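Local coordinates for protein transcriptional activator, putative (Pyrococcus furiosus, PDB 1RTW) that is of unknown function but is named a putative transcriptional activator and belongs to the all-helical TENA/THI-4/PQQC family, at residues N29-E34 against S147-F152; E34-W39 against Q88-S93; L40-Y45 against W100-Y105; E81-K86 against N154-Q159. All coordinates share one frame; numbering follows the deposited sequence.

Contact 1: residues N29-E34 against S147-F152; sequences NTIKKE and SPYQEF
Asn29 and Ile31 meet Ser147, Pro148 and Tyr149 in a contact of two connecting loops at one end of this all-helical TENA/THI-4/PQQC fold, each loop running straight into a helix: 33-60, with Lys32 as N-cap residue, and 150-157, with Tyr149 as N-cap residue. No hydrogen bond crosses; the hold is by van der Waals contact. Asn29, the first residue past helix 21-28, with positive phi, brings its amide against the second loop from the opposing direction. Its OD1 lies 3.7 Å from Ser147 CA, while its ND2 is turned to the ring of Pro148. Ile31 sends its CG2 branch to the rim of the buried Tyr149 ring, near the ring plane, with CG2 3.7 Å from Tyr149 CE2. One face of this ring carries CB of Pro148, 4.1 Å above the plane and over the centre. Two features shape the second loop: a type I beta turn from Ser147 to Gln150 and an ST turn inside it. In the ST turn, with Ser147 OG anti to the backbone N (chi1 164°), Tyr149 N donates to Ser147 OG over 2.8 Å at an N-H...O angle of 160°.

Contact 2: residues E34-W39 against Q88-S93; sequences ENFEKW and QELGIS
At the phenyl ring of Phe36, Leu90 CD2 stands 4.0 Å from Phe36 CE2, and the two side chains cross at about a right angle. The same ring stacks with Tyr149, so Phe36 joins this contact to the loop ahead of helix 150-157. The other flat group is the carboxylate of Glu37, and it meets Ile92. Glu37 has CG anti to the backbone N (chi1 176°) and is extended beyond it, which carries the chain along Ile92 as the two side chains slide past each other in opposite directions. Glu37 CG and Glu37 CD both lie 3.6 Å from Ile92 CG1, and the carboxylate oxygen Glu37 OE2 is 3.7 Å from that same CG1. The carboxylate thus rests against an aliphatic branch, and no hydrogen bond links the segments. In the fold, the early turns of helix 33-60 here meet the C-terminal end of helix 66-89, which closes in a Schellman motif with Gly91 at positive phi; Gly91 N donates to Gln88 O over 3.0 Å. Just past this turn the chain brings Ile92 back toward helix 33-60.

Contact 3: residues L40-Y45 against W100-Y105; sequences LVNDYY and WRAKSY
Van der Waals contact joins Tyr45 and Asn42 to Ala102 and Lys103. The methyl group of Ala102 points at the facing helix: its CB is 3.8 Å from Asn42 OD1 and 4.5 Å from Tyr45 CD1. Tyr45, with CG anti to the backbone N (chi1 174°), reaches across beside Lys103, where Tyr45 CE1 lies 4.1 Å from Lys103 CA. The phenol oxygen Tyr45 OH is 4.1 Å from Lys103 CG, so the ring meets the backbone and the first part of the lysine chain. These side chains belong to helices 33-60 and 100-115 of the helical bundle, whose segments run nearly parallel, at 12° between their N-to-C directions and 9.8 Å between axes. The small Ala102 sits where the backbones come nearest, opposite Asn42.

One water bridges the segments, weakly on one side. Lying at the edge of the Tyr45 ring, in its plane, it is 2.6 Å from Tyr45 OH and donates a weak, 3.4 Å bond to Lys103 O. Asn42 and Lys103 have polar partners elsewhere. Asn42 OD1 accepts from Asp99 N just ahead of helix 100-115, and Asn42 ND2 bonds to Lys38 O a turn back in its own helix. The end of Lys103 leads away from helix 33-60, to a salt bridge with Glu193 of the second subunit.

Contact 4: residues E81-K86 against N154-Q159; sequences EMFEKK and NHWSSQ
Helix 66-89 meets the C-terminal turn of helix 150-157 through an aromatic cluster, in which Met82 and Phe83 face His155 and Trp156. Met82, modelled as selenomethionine, is the side chain that touches both aromatic partners. With CG anti to the backbone N and the chain extended to SE, it reaches toward helix 150-157, and a bend at chi3 (73°) then sets the terminal methyl over the indole. That methyl makes a CH-pi contact: Met82 CE lies 4.2 Å from the centroid of the Trp156 six-membered ring, 24° off its normal. The selenium sits by the other ring, with Met82 SE 4.6 Å from the His155 centroid in an oblique approach and 3.8 Å from His155 CB.

Phe83 reaches the far end of the indole, and the Phe83 and Trp156 side chains cross at about a right angle; Phe83 CE2 and Trp156 CH2 are 3.9 Å apart, and Phe83 CZ lies at the indole edge in its plane. Within this helical bundle the indole is packed from further directions too, with Tyr132 and Phe161 edge-to-face against it, while Trp156 NE1 bonds to Glu79 OE2 of helix 66-89. A bound phosphate ion, probably from the crystallisation liquor, lies about 4 Å from the Trp156 side chain.

Helix 150-157 gives way at Ser158, which is the N-cap residue of helix 159-176. Its hydroxyl looks both ways: Ser158 OG donates to His155 O over 3.0 Å, from 32° outside the carbonyl plane, and caps Phe161 N.

Overall arrangement
Contacts 1, 2 and 3 share helix 33-60, following it from its start inward; contacts 1 and 2 have centres about 10 Å apart, contacts 2 and 3 about 14 Å. Tyr149 and Phe36 join the first two, with Tyr149 CD1 3.4 Å from Phe36 CZ, and Ile92 CD1 of contact 2 lies 3.6 Å from Leu40 CD2 of contact 3. Contact 4 ties in from helices 66-89 and 150-157: Lys86 NZ probably bonds to Pro148 O of contact 1 at 2.6 Å, and Tyr44 OH of contact 3 to Glu84 OE2 at 2.7 Å. Trp39 of contact 2 packs on Trp156, the residue of contact 4 near the bound phosphate.

Contact 1: residues N29-E34 against S147-F152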
# COMPACT_ATOMS: atom_id res chain seq x y z
N ASN B 29 -41.30 9.32 9.76
CA ASN B 29 -41.68 9.29 8.34
C ASN B 29 -41.87 10.65 7.70
O ASN B 29 -42.49 10.77 6.64
CB ASN B 29 -42.90 8.41 8.11
CG ASN B 29 -42.52 7.04 7.61
OD1 ASN B 29 -42.47 6.08 8.39
ND2 ASN B 29 -42.23 6.94 6.32
N THR B 30 -41.30 11.67 8.34
CA THR B 30 -41.36 13.04 7.86
C THR B 30 -40.26 13.28 6.83
O THR B 30 -40.14 14.38 6.28
CB THR B 30 -41.16 14.04 9.02
OG1 THR B 30 -39.90 13.79 9.66
CG2 THR B 30 -42.27 13.92 10.05
N ILE B 31 -39.46 12.25 6.57
CA ILE B 31 -38.35 12.34 5.64
C ILE B 31 -38.80 12.55 4.19
O ILE B 31 -39.59 11.79 3.64
CB ILE B 31 -37.39 11.12 5.79
CG1 ILE B 31 -36.04 11.40 5.12
CG2 ILE B 31 -38.05 9.84 5.28
CD1 ILE B 31 -35.99 11.04 3.66
N LYS B 32 -38.29 13.63 3.61
CA LYS B 32 -38.60 14.00 2.24
C LYS B 32 -37.84 13.12 1.27
O LYS B 32 -36.68 12.78 1.49
CB LYS B 32 -38.24 15.47 2.01
CG LYS B 32 -38.88 16.44 2.99
CD LYS B 32 -39.72 17.47 2.28
CE LYS B 32 -38.89 18.55 1.61
NZ LYS B 32 -38.18 18.13 0.37
N LYS B 33 -38.49 12.80 0.16
CA LYS B 33 -37.90 11.94 -0.86
C LYS B 33 -36.49 12.37 -1.27
O LYS B 33 -35.57 11.54 -1.32
CB LYS B 33 -38.82 11.93 -2.08
CG LYS B 33 -38.44 10.93 -3.15
CD LYS B 33 -39.39 11.03 -4.32
CE LYS B 33 -39.08 9.96 -5.34
NZ LYS B 33 -39.99 10.04 -6.51
N GLU B 34 -36.32 13.66 -1.54
CA GLU B 34 -35.05 14.24 -1.97
C GLU B 34 -33.90 14.02 -0.99
O GLU B 34 -32.76 13.84 -1.40
CB GLU B 34 -35.20 15.75 -2.21
CG GLU B 34 -36.19 16.14 -3.30
CD GLU B 34 -37.63 15.80 -2.94
OE1 GLU B 34 -38.12 16.28 -1.90
OE2 GLU B 34 -38.26 15.03 -3.70
N SER B 147 -41.89 2.07 7.78
CA SER B 147 -41.18 2.93 6.83
C SER B 147 -41.04 2.35 5.42
O SER B 147 -41.04 1.14 5.24
CB SER B 147 -39.79 3.24 7.38
OG SER B 147 -38.94 3.75 6.36
N PRO B 148 -40.95 3.24 4.41
CA PRO B 148 -40.79 2.85 3.01
C PRO B 148 -39.35 2.36 2.83
O PRO B 148 -38.98 1.85 1.77
CB PRO B 148 -40.99 4.17 2.26
CG PRO B 148 -41.76 5.02 3.20
CD PRO B 148 -41.14 4.70 4.52
N TYR B 149 -38.53 2.57 3.85
CA TYR B 149 -37.13 2.18 3.81
C TYR B 149 -36.84 1.16 4.90
O TYR B 149 -35.74 1.11 5.45
CB TYR B 149 -36.24 3.41 4.02
CG TYR B 149 -36.72 4.61 3.25
CD1 TYR B 149 -36.73 4.61 1.85
CD2 TYR B 149 -37.22 5.73 3.91
CE1 TYR B 149 -37.22 5.70 1.14
CE2 TYR B 149 -37.71 6.83 3.20
CZ TYR B 149 -37.71 6.80 1.81
OH TYR B 149 -38.21 7.85 1.10
N GLN B 150 -37.84 0.34 5.19
CA GLN B 150 -37.73 -0.69 6.21
C GLN B 150 -36.54 -1.64 5.98
O GLN B 150 -35.90 -2.07 6.94
CB GLN B 150 -39.04 -1.48 6.29
CG GLN B 150 -39.15 -2.36 7.52
CD GLN B 150 -39.14 -1.57 8.80
OE1 GLN B 150 -39.76 -0.51 8.90
NE2 GLN B 150 -38.43 -2.08 9.80
N GLU B 151 -36.24 -1.92 4.72
CA GLU B 151 -35.13 -2.81 4.37
C GLU B 151 -33.83 -2.38 5.06
O GLU B 151 -33.17 -3.19 5.71
CB GLU B 151 -34.91 -2.85 2.85
CG GLU B 151 -36.17 -3.08 2.02
CD GLU B 151 -36.61 -1.84 1.27
OE1 GLU B 151 -36.91 -0.81 1.93
OE2 GLU B 151 -36.66 -1.89 0.02
N PHE B 152 -33.50 -1.10 4.92
CA PHE B 152 -32.30 -0.52 5.53
C PHE B 152 -32.35 -0.51 7.05
O PHE B 152 -31.35 -0.80 7.71
CB PHE B 152 -32.07 0.90 5.02
CG PHE B 152 -31.87 0.98 3.55
CD1 PHE B 152 -30.60 0.94 3.01
CD2 PHE B 152 -32.96 1.05 2.70
CE1 PHE B 152 -30.41 0.96 1.64
CE2 PHE B 152 -32.79 1.08 1.33
CZ PHE B 152 -31.51 1.03 0.79

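Contact 2: residues E34-W39 against Q88-S93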
# COMPACT_ATOMS: atom_id res chain seq x y z
N GLU B 34 -36.32 13.66 -1.54
CA GLU B 34 -35.05 14.24 -1.97
C GLU B 34 -33.90 14.02 -0.99
O GLU B 34 -32.76 13.84 -1.40
CB GLU B 34 -35.20 15.75 -2.21
CG GLU B 34 -36.19 16.14 -3.30
CD GLU B 34 -37.63 15.80 -2.94
OE1 GLU B 34 -38.12 16.28 -1.90
OE2 GLU B 34 -38.26 15.03 -3.70
N ASN B 35 -34.22 14.09 0.30
CA ASN B 35 -33.22 13.91 1.33
C ASN B 35 -32.74 12.46 1.41
O ASN B 35 -31.55 12.20 1.57
CB ASN B 35 -33.76 14.39 2.68
CG ASN B 35 -34.12 15.87 2.66
OD1 ASN B 35 -35.15 16.28 3.19
ND2 ASN B 35 -33.28 16.68 2.02
N PHE B 36 -33.67 11.52 1.25
CA PHE B 36 -33.33 10.11 1.27
C PHE B 36 -32.50 9.76 0.03
O PHE B 36 -31.54 8.98 0.13
CB PHE B 36 -34.57 9.22 1.31
CG PHE B 36 -34.26 7.76 1.25
CD1 PHE B 36 -33.84 7.08 2.39
CD2 PHE B 36 -34.29 7.08 0.03
CE1 PHE B 36 -33.45 5.75 2.32
CE2 PHE B 36 -33.90 5.74 -0.04
CZ PHE B 36 -33.48 5.08 1.11
N GLU B 37 -32.87 10.31 -1.12
CA GLU B 37 -32.14 10.03 -2.35
C GLU B 37 -30.69 10.47 -2.26
O GLU B 37 -29.79 9.73 -2.65
CB GLU B 37 -32.82 10.70 -3.55
CG GLU B 37 -32.05 10.51 -4.85
CD GLU B 37 -32.86 10.87 -6.11
OE1 GLU B 37 -34.11 10.73 -6.11
OE2 GLU B 37 -32.23 11.27 -7.11
N LYS B 38 -30.46 11.67 -1.73
CA LYS B 38 -29.12 12.19 -1.58
C LYS B 38 -28.30 11.30 -0.63
O LYS B 38 -27.14 11.02 -0.89
CB LYS B 38 -29.16 13.64 -1.08
CG LYS B 38 -27.81 14.34 -1.08
CD LYS B 38 -27.97 15.84 -1.06
CE LYS B 38 -28.56 16.36 -2.36
NZ LYS B 38 -27.67 16.06 -3.52
N TRP B 39 -28.93 10.85 0.45
CA TRP B 39 -28.24 9.98 1.39
C TRP B 39 -27.88 8.66 0.72
O TRP B 39 -26.79 8.14 0.91
CB TRP B 39 -29.09 9.70 2.64
CG TRP B 39 -28.49 8.59 3.48
CD1 TRP B 39 -27.47 8.70 4.38
CD2 TRP B 39 -28.82 7.20 3.42
NE1 TRP B 39 -27.13 7.46 4.87
CE2 TRP B 39 -27.94 6.52 4.29
CE3 TRP B 39 -29.77 6.45 2.69
CZ2 TRP B 39 -27.98 5.12 4.46
CZ3 TRP B 39 -29.80 5.06 2.86
CH2 TRP B 39 -28.91 4.41 3.74
N GLN B 88 -33.58 0.79 -8.07
CA GLN B 88 -34.37 0.40 -9.23
C GLN B 88 -35.85 0.72 -8.99
O GLN B 88 -36.54 1.29 -9.85
CB GLN B 88 -34.23 -1.10 -9.48
CG GLN B 88 -33.28 -1.47 -10.59
CD GLN B 88 -33.69 -0.90 -11.95
OE1 GLN B 88 -34.87 -0.89 -12.30
NE2 GLN B 88 -32.71 -0.45 -12.72
N GLU B 89 -36.33 0.31 -7.82
CA GLU B 89 -37.71 0.50 -7.40
C GLU B 89 -38.08 1.98 -7.33
O GLU B 89 -39.23 2.35 -7.59
CB GLU B 89 -37.92 -0.15 -6.03
CG GLU B 89 -37.52 -1.62 -6.01
CD GLU B 89 -37.71 -2.28 -4.66
OE1 GLU B 89 -38.03 -3.49 -4.64
OE2 GLU B 89 -37.54 -1.61 -3.62
N LEU B 90 -37.10 2.82 -7.00
CA LEU B 90 -37.32 4.25 -6.91
C LEU B 90 -36.93 5.00 -8.18
O LEU B 90 -37.02 6.23 -8.23
CB LEU B 90 -36.52 4.81 -5.72
CG LEU B 90 -37.20 5.02 -4.36
CD1 LEU B 90 -38.11 3.86 -4.01
CD2 LEU B 90 -36.12 5.22 -3.30
N GLY B 91 -36.51 4.26 -9.21
CA GLY B 91 -36.11 4.88 -10.47
C GLY B 91 -35.06 5.96 -10.27
O GLY B 91 -35.07 7.00 -10.94
N ILE B 92 -34.16 5.70 -9.34
CA ILE B 92 -33.10 6.63 -8.99
C ILE B 92 -31.73 6.16 -9.48
O ILE B 92 -31.45 4.96 -9.54
CB ILE B 92 -33.14 6.91 -7.45
CG1 ILE B 92 -31.84 7.55 -6.95
CG2 ILE B 92 -33.47 5.63 -6.69
CD1 ILE B 92 -30.80 6.57 -6.43
N SER B 93 -30.90 7.11 -9.89
CA SER B 93 -29.57 6.83 -10.40
C SER B 93 -28.49 6.99 -9.33
O SER B 93 -28.47 7.97 -8.58
CB SER B 93 -29.24 7.74 -11.58
OG SER B 93 -27.87 7.62 -11.92

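Contact 3: residues L40-Y45 against W100-Y105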
# COMPACT_ATOMS: atom_id res chain seq x y z
N LEU B 40 -28.82 8.13 -0.07
CA LEU B 40 -28.65 6.87 -0.77
C LEU B 40 -27.45 6.89 -1.72
O LEU B 40 -26.57 6.03 -1.63
CB LEU B 40 -29.93 6.54 -1.55
CG LEU B 40 -30.07 5.13 -2.10
CD1 LEU B 40 -30.47 4.18 -0.99
CD2 LEU B 40 -31.11 5.11 -3.19
N VAL B 41 -27.42 7.86 -2.62
CA VAL B 41 -26.33 8.01 -3.59
C VAL B 41 -24.97 8.10 -2.90
O VAL B 41 -24.01 7.48 -3.33
CB VAL B 41 -26.55 9.29 -4.46
CG1 VAL B 41 -25.35 9.55 -5.33
CG2 VAL B 41 -27.81 9.14 -5.33
N ASN B 42 -24.91 8.86 -1.82
CA ASN B 42 -23.66 9.02 -1.10
C ASN B 42 -23.27 7.85 -0.22
O ASN B 42 -22.09 7.52 -0.10
CB ASN B 42 -23.68 10.32 -0.30
CG ASN B 42 -23.54 11.53 -1.19
OD1 ASN B 42 -22.43 12.00 -1.46
ND2 ASN B 42 -24.67 12.03 -1.66
N ASP B 43 -24.24 7.20 0.41
CA ASP B 43 -23.88 6.07 1.24
C ASP B 43 -23.48 4.87 0.38
O ASP B 43 -22.66 4.06 0.78
CB ASP B 43 -25.01 5.70 2.20
CG ASP B 43 -24.48 5.07 3.47
OD1 ASP B 43 -23.70 5.73 4.19
OD2 ASP B 43 -24.83 3.91 3.75
N TYR B 44 -24.06 4.79 -0.82
CA TYR B 44 -23.74 3.70 -1.74
C TYR B 44 -22.26 3.80 -2.10
O TYR B 44 -21.56 2.79 -2.20
CB TYR B 44 -24.60 3.82 -2.99
CG TYR B 44 -24.32 2.77 -4.03
CD1 TYR B 44 -24.58 1.43 -3.78
CD2 TYR B 44 -23.82 3.13 -5.28
CE1 TYR B 44 -24.37 0.46 -4.76
CE2 TYR B 44 -23.60 2.17 -6.27
CZ TYR B 44 -23.88 0.85 -6.00
OH TYR B 44 -23.68 -0.09 -6.97
N TYR B 45 -21.80 5.04 -2.30
CA TYR B 45 -20.41 5.31 -2.61
C TYR B 45 -19.56 4.94 -1.40
O TYR B 45 -18.49 4.34 -1.54
CB TYR B 45 -20.23 6.79 -2.92
CG TYR B 45 -18.79 7.21 -3.11
CD1 TYR B 45 -18.10 7.90 -2.11
CD2 TYR B 45 -18.14 6.95 -4.30
CE1 TYR B 45 -16.79 8.34 -2.31
CE2 TYR B 45 -16.83 7.38 -4.52
CZ TYR B 45 -16.16 8.07 -3.52
OH TYR B 45 -14.87 8.47 -3.76
N TRP B 100 -18.70 16.16 -1.04
CA TRP B 100 -17.34 16.36 -0.53
C TRP B 100 -17.08 15.70 0.83
O TRP B 100 -15.99 15.18 1.07
CB TRP B 100 -16.96 17.85 -0.50
CG TRP B 100 -17.70 18.68 0.53
CD1 TRP B 100 -17.28 18.96 1.80
CD2 TRP B 100 -18.95 19.36 0.36
NE1 TRP B 100 -18.20 19.76 2.43
CE2 TRP B 100 -19.23 20.02 1.57
CE3 TRP B 100 -19.86 19.46 -0.71
CZ2 TRP B 100 -20.39 20.79 1.75
CZ3 TRP B 100 -21.02 20.23 -0.53
CH2 TRP B 100 -21.27 20.88 0.70
N ARG B 101 -18.08 15.73 1.71
CA ARG B 101 -17.94 15.11 3.03
C ARG B 101 -17.77 13.59 2.88
O ARG B 101 -17.03 12.97 3.64
CB ARG B 101 -19.18 15.38 3.90
CG ARG B 101 -19.34 16.82 4.39
CD ARG B 101 -20.40 17.56 3.58
NE ARG B 101 -21.37 18.22 4.43
CZ ARG B 101 -22.61 18.53 4.06
NH1 ARG B 101 -23.04 18.22 2.84
NH2 ARG B 101 -23.43 19.12 4.91
N ALA B 102 -18.47 13.01 1.91
CA ALA B 102 -18.38 11.57 1.68
C ALA B 102 -16.99 11.16 1.20
O ALA B 102 -16.39 10.24 1.75
CB ALA B 102 -19.46 11.12 0.71
N LYS B 103 -16.48 11.85 0.19
CA LYS B 103 -15.15 11.55 -0.36
C LYS B 103 -14.08 11.70 0.71
O LYS B 103 -13.15 10.90 0.79
CB LYS B 103 -14.82 12.47 -1.54
CG LYS B 103 -15.79 12.37 -2.70
CD LYS B 103 -15.32 13.21 -3.87
CE LYS B 103 -15.26 14.70 -3.52
NZ LYS B 103 -14.89 15.53 -4.71
N SER B 104 -14.24 12.72 1.54
CA SER B 104 -13.32 13.01 2.63
C SER B 104 -13.30 11.88 3.67
O SER B 104 -12.27 11.55 4.24
CB SER B 104 -13.75 14.33 3.27
OG SER B 104 -12.83 14.72 4.26
N TYR B 105 -14.46 11.30 3.92
CA TYR B 105 -14.56 10.22 4.89
C TYR B 105 -13.90 8.98 4.29
O TYR B 105 -13.08 8.31 4.94
CB TYR B 105 -16.04 9.98 5.19
CG TYR B 105 -16.33 9.01 6.31
CD1 TYR B 105 -15.31 8.32 6.95
CD2 TYR B 105 -17.66 8.75 6.70
CE1 TYR B 105 -15.58 7.40 7.95
CE2 TYR B 105 -17.95 7.84 7.70
CZ TYR B 105 -16.90 7.16 8.32
OH TYR B 105 -17.14 6.22 9.27
O HOH W 1 -13.06 9.67 -2.39

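Contact 4: residues E81-K86 against N154-Q159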
# COMPACT_ATOMS: atom_id res chain seq x y z
N GLU B 81 -26.18 -4.85 -3.27
CA GLU B 81 -27.41 -5.30 -3.91
C GLU B 81 -28.60 -4.60 -3.26
O GLU B 81 -29.54 -4.20 -3.94
CB GLU B 81 -27.57 -6.82 -3.75
CG GLU B 81 -26.36 -7.64 -4.21
CD GLU B 81 -26.45 -9.12 -3.85
OE1 GLU B 81 -25.72 -9.93 -4.47
OE2 GLU B 81 -27.24 -9.49 -2.95
N MSE B 82 -28.55 -4.43 -1.94
CA MSE B 82 -29.62 -3.77 -1.21
C MSE B 82 -29.81 -2.33 -1.71
O MSE B 82 -30.95 -1.86 -1.87
CB MSE B 82 -29.32 -3.80 0.29
CG MSE B 82 -30.28 -2.98 1.13
SE MSE B 82 -29.94 -3.13 3.01
CE MSE B 82 -28.33 -2.08 3.12
N PHE B 83 -28.71 -1.63 -1.96
CA PHE B 83 -28.77 -0.26 -2.45
C PHE B 83 -29.27 -0.25 -3.90
O PHE B 83 -30.09 0.58 -4.27
CB PHE B 83 -27.39 0.41 -2.40
CG PHE B 83 -27.07 1.05 -1.08
CD1 PHE B 83 -27.15 2.43 -0.93
CD2 PHE B 83 -26.65 0.28 0.00
CE1 PHE B 83 -26.82 3.04 0.28
CE2 PHE B 83 -26.32 0.88 1.22
CZ PHE B 83 -26.40 2.27 1.36
N GLU B 84 -28.77 -1.19 -4.69
CA GLU B 84 -29.15 -1.29 -6.10
C GLU B 84 -30.61 -1.63 -6.34
O GLU B 84 -31.23 -1.09 -7.25
CB GLU B 84 -28.24 -2.29 -6.81
CG GLU B 84 -26.80 -1.81 -6.91
CD GLU B 84 -25.78 -2.94 -6.96
OE1 GLU B 84 -26.18 -4.13 -6.96
OE2 GLU B 84 -24.58 -2.63 -6.99
N LYS B 85 -31.16 -2.53 -5.52
CA LYS B 85 -32.56 -2.94 -5.63
C LYS B 85 -33.40 -1.70 -5.37
O LYS B 85 -34.11 -1.21 -6.26
CB LYS B 85 -32.90 -4.02 -4.59
CG LYS B 85 -34.00 -4.99 -5.01
CD LYS B 85 -34.66 -5.66 -3.81
CE LYS B 85 -35.50 -4.65 -3.03
NZ LYS B 85 -35.95 -5.13 -1.69
N LYS B 86 -33.24 -1.14 -4.18
CA LYS B 86 -33.96 0.04 -3.75
C LYS B 86 -33.90 1.16 -4.78
O LYS B 86 -34.89 1.86 -5.00
CB LYS B 86 -33.39 0.54 -2.42
CG LYS B 86 -34.26 1.55 -1.73
CD LYS B 86 -35.60 0.93 -1.38
CE LYS B 86 -36.55 1.93 -0.75
NZ LYS B 86 -37.87 1.30 -0.50
N ASN B 154 -34.02 -2.50 9.00
CA ASN B 154 -33.88 -3.88 9.46
C ASN B 154 -32.47 -4.42 9.33
O ASN B 154 -31.98 -5.05 10.26
CB ASN B 154 -34.84 -4.81 8.70
CG ASN B 154 -36.29 -4.64 9.14
OD1 ASN B 154 -36.58 -4.21 10.27
ND2 ASN B 154 -37.22 -4.99 8.24
N HIS B 155 -31.83 -4.20 8.19
CA HIS B 155 -30.48 -4.72 8.00
C HIS B 155 -29.47 -4.24 9.04
O HIS B 155 -28.80 -5.06 9.66
CB HIS B 155 -29.96 -4.43 6.58
CG HIS B 155 -28.53 -4.85 6.39
ND1 HIS B 155 -27.50 -3.94 6.28
CD2 HIS B 155 -27.95 -6.07 6.41
CE1 HIS B 155 -26.35 -4.58 6.25
NE2 HIS B 155 -26.59 -5.88 6.33
N TRP B 156 -29.41 -2.94 9.27
CA TRP B 156 -28.44 -2.42 10.23
C TRP B 156 -28.81 -2.55 11.71
O TRP B 156 -27.95 -2.40 12.58
CB TRP B 156 -28.07 -0.98 9.89
CG TRP B 156 -27.17 -0.91 8.71
CD1 TRP B 156 -25.98 -1.57 8.54
CD2 TRP B 156 -27.36 -0.13 7.53
NE1 TRP B 156 -25.42 -1.25 7.33
CE2 TRP B 156 -26.25 -0.36 6.69
CE3 TRP B 156 -28.36 0.74 7.10
CZ2 TRP B 156 -26.11 0.25 5.45
CZ3 TRP B 156 -28.23 1.35 5.87
CH2 TRP B 156 -27.11 1.10 5.05
N SER B 157 -30.08 -2.85 11.98
CA SER B 157 -30.54 -3.03 13.35
C SER B 157 -30.79 -4.50 13.68
O SER B 157 -31.04 -4.85 14.83
CB SER B 157 -31.84 -2.23 13.58
OG SER B 157 -32.92 -2.78 12.84
N SER B 158 -30.68 -5.36 12.67
CA SER B 158 -30.91 -6.80 12.85
C SER B 158 -29.98 -7.47 13.86
O SER B 158 -28.89 -6.97 14.14
CB SER B 158 -30.82 -7.54 11.51
OG SER B 158 -29.48 -7.62 11.05
N GLN B 159 -30.42 -8.61 14.38
CA GLN B 159 -29.64 -9.39 15.34
C GLN B 159 -28.36 -9.86 14.65
O GLN B 159 -27.31 -9.92 15.27
CB GLN B 159 -30.46 -10.59 15.82
CG GLN B 159 -29.79 -11.43 16.92
CD GLN B 159 -29.68 -10.71 18.26
OE1 GLN B 159 -30.15 -9.58 18.41
NE2 GLN B 159 -29.06 -11.37 19.23